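Side-chain contact in GPI-anchored protein LLG1 (Arabidopsis thaliana, PDB 6A5D), which probably acts as a membrane-tethered co-receptor that helps a receptor complex at the plant cell surface perceive RALF peptides: residues A[55-60]-A[110-115]. Sequence-based numbering, arbitrary orientation.
Sequences AFKDFA and SQLPPE
In the hydrophobic core of this strand-free, disulfide-braced helical domain, Leu112 of the loop after helix 92-99 plugs into the side of helix 49-60, where Phe56, Lys57 and Ala60 receive it. Phe56 and Lys57 are consecutive and Ala60 follows Phe56 by one turn, and the two methyls of Leu112 divide them. CD1 meets the pair Phe56 and Lys57: it lies 3.6 Å from Phe56 CE2, reaching the ring obliquely, and 3.9 Å from Lys57 CG, roughly at right angles to the direction of the ring. CG of Phe56 is anti to the backbone N (chi1 167°), which swings the ring out from the helix to meet the leucine coming from the opposite direction. The same ring also meets Phe93 of helix 92-99 and touches Met78 and Ile82 of helix 74-86, which links the loop's leucine to the packing of three helices.

Lys57 gives only its aliphatic part here. Its chain runs fully extended past CG and carries NZ to the carbonyl oxygens of Gly103 and Glu105, while Leu112 makes backbone hydrogen bonds with Leu104, so both residues are tied to the same short run of loop. Thr64 and Leu67 of helix 64-67 also touch the Leu112 side chain. The other methyl, CD2, meets the last residue of helix 49-60, 3.9 Å from Ala60 CB and 4.0 Å from Ala60 O.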
loop_
_atom_site.group_PDB
_atom_site.type_symbol
_atom_site.label_atom_id
_atom_site.label_comp_id
_atom_site.label_asym_id
_atom_site.label_seq_id
_atom_site.Cartn_x
_atom_site.Cartn_y
_atom_site.Cartn_z
ATOM N N ALA A 55 8.713 0.614 1.011
ATOM C CA ALA A 55 8.354 0.858 -0.385
ATOM C C ALA A 55 6.857 1.090 -0.526
ATOM O O ALA A 55 6.417 1.943 -1.312
ATOM C CB ALA A 55 8.792 -0.332 -1.235
ATOM N N PHE A 56 6.061 0.325 0.220
ATOM C CA PHE A 56 4.617 0.510 0.217
ATOM C C PHE A 56 4.227 1.893 0.731
ATOM O O PHE A 56 3.375 2.563 0.129
ATOM C CB PHE A 56 3.990 -0.598 1.060
ATOM C CG PHE A 56 2.553 -0.376 1.395
ATOM C CD1 PHE A 56 1.586 -0.372 0.406
ATOM C CD2 PHE A 56 2.159 -0.170 2.709
ATOM C CE1 PHE A 56 0.259 -0.175 0.714
ATOM C CE2 PHE A 56 0.824 0.019 3.019
ATOM C CZ PHE A 56 -0.125 0.030 2.010
ATOM N N LYS A 57 4.834 2.338 1.847
ATOM C CA LYS A 57 4.580 3.686 2.354
ATOM C C LYS A 57 5.023 4.735 1.349
ATOM O O LYS A 57 4.299 5.706 1.095
ATOM C CB LYS A 57 5.308 3.884 3.684
ATOM C CG LYS A 57 4.576 3.204 4.841
ATOM C CD LYS A 57 5.286 3.324 6.186
ATOM C CE LYS A 57 4.473 2.620 7.264
ATOM N NZ LYS A 57 5.035 2.846 8.636
ATOM N N ASP A 58 6.186 4.530 0.720
ATOM C CA ASP A 58 6.652 5.483 -0.285
ATOM C C ASP A 58 5.670 5.588 -1.451
ATOM O O ASP A 58 5.452 6.680 -1.996
ATOM C CB ASP A 58 8.055 5.114 -0.759
ATOM C CG ASP A 58 9.134 5.490 0.244
ATOM O OD1 ASP A 58 8.890 6.370 1.095
ATOM O OD2 ASP A 58 10.238 4.918 0.175
ATOM N N PHE A 59 5.040 4.465 -1.815
ATOM C CA PHE A 59 4.053 4.454 -2.892
ATOM C C PHE A 59 2.737 5.083 -2.450
ATOM O O PHE A 59 2.127 5.858 -3.203
ATOM C CB PHE A 59 3.788 3.009 -3.336
ATOM C CG PHE A 59 2.709 2.894 -4.390
ATOM C CD1 PHE A 59 3.040 2.971 -5.740
ATOM C CD2 PHE A 59 1.370 2.726 -4.036
ATOM C CE1 PHE A 59 2.046 2.876 -6.716
ATOM C CE2 PHE A 59 0.374 2.633 -5.010
ATOM C CZ PHE A 59 0.712 2.722 -6.348
ATOM N N ALA A 60 2.278 4.749 -1.241
ATOM C CA ALA A 60 0.888 4.943 -0.854
ATOM C C ALA A 60 0.668 6.178 -0.001
ATOM O O ALA A 60 -0.398 6.782 -0.075
ATOM C CB ALA A 60 0.377 3.709 -0.088
ATOM N N SER A 110 -0.122 10.635 8.954
ATOM C CA SER A 110 -1.393 9.977 8.696
ATOM C C SER A 110 -1.210 8.459 8.691
ATOM O O SER A 110 -0.097 7.942 8.558
ATOM C CB SER A 110 -1.981 10.442 7.365
ATOM O OG SER A 110 -3.301 9.940 7.195
ATOM N N GLN A 111 -2.328 7.744 8.810
ATOM C CA GLN A 111 -2.340 6.289 8.894
ATOM C C GLN A 111 -2.814 5.716 7.567
ATOM O O GLN A 111 -3.814 6.176 7.005
ATOM C CB GLN A 111 -3.319 5.824 9.976
ATOM C CG GLN A 111 -3.123 6.491 11.314
ATOM C CD GLN A 111 -1.764 6.189 11.895
ATOM O OE1 GLN A 111 -1.278 5.056 11.805
ATOM N NE2 GLN A 111 -1.129 7.200 12.473
ATOM N N LEU A 112 -2.111 4.660 7.084
ATOM C CA LEU A 112 -2.600 3.946 5.913
ATOM C C LEU A 112 -3.597 2.876 6.341
ATOM O O LEU A 112 -3.407 2.233 7.379
ATOM C CB LEU A 112 -1.447 3.255 5.209
ATOM C CG LEU A 112 -0.479 4.187 4.505
ATOM C CD1 LEU A 112 0.781 3.433 4.100
ATOM C CD2 LEU A 112 -1.189 4.771 3.308
ATOM N N PRO A 113 -4.664 2.665 5.569
ATOM C CA PRO A 113 -5.622 1.627 5.931
ATOM C C PRO A 113 -5.012 0.247 5.763
ATOM O O PRO A 113 -4.163 0.028 4.882
ATOM C CB PRO A 113 -6.775 1.852 4.936
ATOM C CG PRO A 113 -6.081 2.415 3.728
ATOM C CD PRO A 113 -5.020 3.329 4.301
ATOM N N PRO A 114 -5.426 -0.722 6.584
ATOM C CA PRO A 114 -4.930 -2.092 6.408
ATOM C C PRO A 114 -5.602 -2.840 5.276
ATOM O O PRO A 114 -5.056 -3.857 4.828
ATOM C CB PRO A 114 -5.257 -2.754 7.752
ATOM C CG PRO A 114 -6.445 -2.030 8.244
ATOM C CD PRO A 114 -6.412 -0.621 7.672
ATOM N N GLU A 115 -6.742 -2.369 4.791
ATOM C CA GLU A 115 -7.454 -3.091 3.746
ATOM C C GLU A 115 -8.363 -2.178 2.925
ATOM O O GLU A 115 -8.777 -2.535 1.816
ATOM C CB GLU A 115 -8.252 -4.233 4.380
ATOM C CG GLU A 115 -8.944 -5.141 3.392
ATOM C CD GLU A 115 -10.086 -5.901 4.039
ATOM O OE1 GLU A 115 -9.987 -6.185 5.252
ATOM O OE2 GLU A 115 -11.094 -6.158 3.346
#